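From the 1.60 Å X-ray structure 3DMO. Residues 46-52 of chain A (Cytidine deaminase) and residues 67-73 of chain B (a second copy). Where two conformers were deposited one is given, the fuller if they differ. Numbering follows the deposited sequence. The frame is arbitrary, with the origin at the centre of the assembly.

Chain A 46-52: FHGCNVE
Chain B, residues 67-73: LFSALAA

The contact is apolar at its centre, where V51(A) meets one side of a helix in chain B. With chi1 at -179° (t) and its CA-to-CB bond directed toward the helix, V51(A) places both methyls within reach of F68(B) and L71(B); the closest pairs are CG1 of V51(A) to CD2 of F68(B), 3.9 Å, and CG2 of V51(A) to CB of L71(B), 3.9 Å. Both separations are van der Waals distances. The branched side chain thus packs against two residues three apart in the helix, and V51(A) loses 76 Å² to the other stretch, more than any other residue here. F68(B) leaves its backbone sideways, but chi1 of -62° (m) and chi2 of 155° bring its ring nearer to chain A, where CG1 of V51(A) approaches it obliquely. L71(B) points toward chain A, with chi1 at -91°, between wells, and chi2 at -80° (m).

One residue further along the helix, A72(B) forms the second apolar patch. Its CB is 4.1 Å from SG of C49(A), and its CA is closer to the same sulfur, at 3.7 Å. C49(A) adopts chi1 of 60° (p) with CA-to-CB directed toward the helix, so a compact, polarizable thiol rests against the backbone as well as the methyl. The small side chain of A72(B) suits this close approach: its CA is 5.4 Å from CA of G48(A), and its CB is 4.3 Å from that same glycine CA. G48(A) has no side chain, and a CB there would point away from the helix, so the close spacing cannot be attributed to the absence of one.

The backbone geometry that accompanies this register is as follows. Residues 46-49 of chain A continue a strand begun earlier, with phi/psi of -118/128 at F46(A), -83/145 at H47(A), -137/150 at G48(A) and -143/161 at C49(A); N50(A) at -71/146, V51(A) at -135/109 and E52(A) at -92/168 follow as an extended loop. Residues 67-72 of chain B are helical, with phi near -62° and psi mostly between -40° and -45°, relaxing to -26° at A72(B). Hydrogen bonds of 3.0 Å from L71(B) N to L67(B) O and from A72(B) N to F68(B) O hold the turns. The strand and helix axes cross at 99°, nearly perpendicular, and approach to 7.7 Å. CA of V51(A) pairs with CA of F68(B) at 6.7 Å.

Toward the polar edge, the carbonyl O of H47(A) lies 3.7 Å from CB of A72(B), packing against a methyl without a polar partner there. The H47(A) side chain, chi1 -77° (m) and chi2 1°, starts toward the helix yet comes no nearer than 4.3 Å; the residue remains partly exposed, a tolerable site for a polar imidazole. SG of C49(A) is also 4.3 Å from O of L71(B). No hydrogen bond crosses between the stretches, so the 285 Å² buried between them reflects packing alone. N50(A) and E52(A) stay out of this contact, their polar side-chain atoms being hydrogen-bonded elsewhere in the structure.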

# COMPACT_ATOMS: atom_id res chain seq x y z
N PHE A 46 7.63 -20.50 8.12
CA PHE A 46 6.54 -19.99 7.30
C PHE A 46 7.06 -19.55 5.94
O PHE A 46 8.02 -18.79 5.86
CB PHE A 46 5.84 -18.83 8.01
CG PHE A 46 5.04 -19.25 9.20
CD1 PHE A 46 3.68 -19.56 9.07
CD2 PHE A 46 5.64 -19.38 10.45
CE1 PHE A 46 2.93 -19.97 10.17
CE2 PHE A 46 4.90 -19.79 11.55
CZ PHE A 46 3.54 -20.08 11.40
N HIS A 47 6.42 -20.05 4.88
CA HIS A 47 6.71 -19.64 3.50
C HIS A 47 5.97 -18.35 3.17
O HIS A 47 4.84 -18.14 3.60
CB HIS A 47 6.22 -20.70 2.52
CG HIS A 47 7.10 -21.91 2.42
ND1 HIS A 47 8.25 -22.06 3.17
CD2 HIS A 47 6.98 -23.03 1.67
CE1 HIS A 47 8.80 -23.22 2.88
NE2 HIS A 47 8.06 -23.83 1.97
N GLY A 48 6.61 -17.51 2.36
CA GLY A 48 5.95 -16.37 1.77
C GLY A 48 6.37 -16.26 0.31
O GLY A 48 7.47 -16.66 -0.07
N CYS A 49 5.47 -15.73 -0.51
CA CYS A 49 5.78 -15.45 -1.89
C CYS A 49 5.07 -14.16 -2.27
O CYS A 49 4.13 -13.74 -1.57
CB CYS A 49 5.34 -16.61 -2.79
SG CYS A 49 3.58 -16.97 -2.70
N ASN A 50 5.51 -13.52 -3.35
CA ASN A 50 4.78 -12.35 -3.83
C ASN A 50 3.44 -12.76 -4.44
O ASN A 50 3.30 -13.86 -4.97
CB ASN A 50 5.63 -11.45 -4.75
CG ASN A 50 6.23 -12.18 -5.93
OD1 ASN A 50 6.61 -13.36 -5.83
ND2 ASN A 50 6.38 -11.47 -7.05
N VAL A 51 2.45 -11.90 -4.28
CA VAL A 51 1.10 -12.16 -4.77
C VAL A 51 0.64 -10.89 -5.44
O VAL A 51 0.39 -9.88 -4.77
CB VAL A 51 0.11 -12.55 -3.64
CG1 VAL A 51 -1.29 -12.83 -4.21
CG2 VAL A 51 0.64 -13.77 -2.87
N GLU A 52 0.56 -10.94 -6.76
CA GLU A 52 0.28 -9.75 -7.55
C GLU A 52 -1.21 -9.53 -7.82
O GLU A 52 -2.04 -10.40 -7.55
CB GLU A 52 1.11 -9.77 -8.85
CG GLU A 52 2.60 -9.76 -8.56
CD GLU A 52 3.49 -9.53 -9.77
OE1 GLU A 52 4.65 -9.12 -9.55
OE2 GLU A 52 3.06 -9.79 -10.91
N LEU B 67 -5.99 -14.79 2.26
CA LEU B 67 -5.77 -15.09 0.84
C LEU B 67 -4.29 -15.22 0.49
O LEU B 67 -3.91 -16.16 -0.22
CB LEU B 67 -6.46 -14.04 -0.05
CG LEU B 67 -8.00 -14.16 -0.19
CD1 LEU B 67 -8.60 -12.84 -0.62
CD2 LEU B 67 -8.41 -15.28 -1.17
N PHE B 68 -3.46 -14.31 0.99
CA PHE B 68 -2.01 -14.40 0.76
C PHE B 68 -1.42 -15.68 1.33
O PHE B 68 -0.55 -16.29 0.70
CB PHE B 68 -1.26 -13.18 1.33
CG PHE B 68 -1.66 -11.87 0.71
CD1 PHE B 68 -1.48 -10.69 1.43
CD2 PHE B 68 -2.19 -11.79 -0.58
CE1 PHE B 68 -1.82 -9.45 0.88
CE2 PHE B 68 -2.54 -10.56 -1.15
CZ PHE B 68 -2.36 -9.38 -0.42
N SER B 69 -1.89 -16.08 2.51
CA SER B 69 -1.48 -17.33 3.15
C SER B 69 -1.82 -18.54 2.30
O SER B 69 -1.00 -19.45 2.14
CB SER B 69 -2.13 -17.47 4.52
OG SER B 69 -1.50 -16.65 5.47
N ALA B 70 -3.03 -18.56 1.75
CA ALA B 70 -3.48 -19.67 0.90
C ALA B 70 -2.67 -19.76 -0.40
O ALA B 70 -2.32 -20.85 -0.84
CB ALA B 70 -4.95 -19.54 0.60
N LEU B 71 -2.37 -18.61 -1.00
CA LEU B 71 -1.50 -18.56 -2.19
C LEU B 71 -0.11 -19.10 -1.86
O LEU B 71 0.43 -19.92 -2.62
CB LEU B 71 -1.41 -17.13 -2.74
CG LEU B 71 -2.42 -16.70 -3.81
CD1 LEU B 71 -2.00 -17.22 -5.19
CD2 LEU B 71 -3.88 -17.09 -3.49
N ALA B 72 0.44 -18.68 -0.73
CA ALA B 72 1.77 -19.10 -0.29
C ALA B 72 1.82 -20.60 -0.03
O ALA B 72 2.89 -21.20 -0.12
CB ALA B 72 2.21 -18.32 0.94
N ALA B 73 0.67 -21.20 0.29
CA ALA B 73 0.59 -22.64 0.51
C ALA B 73 0.48 -23.42 -0.80
O ALA B 73 0.59 -24.64 -0.82
CB ALA B 73 -0.59 -22.98 1.42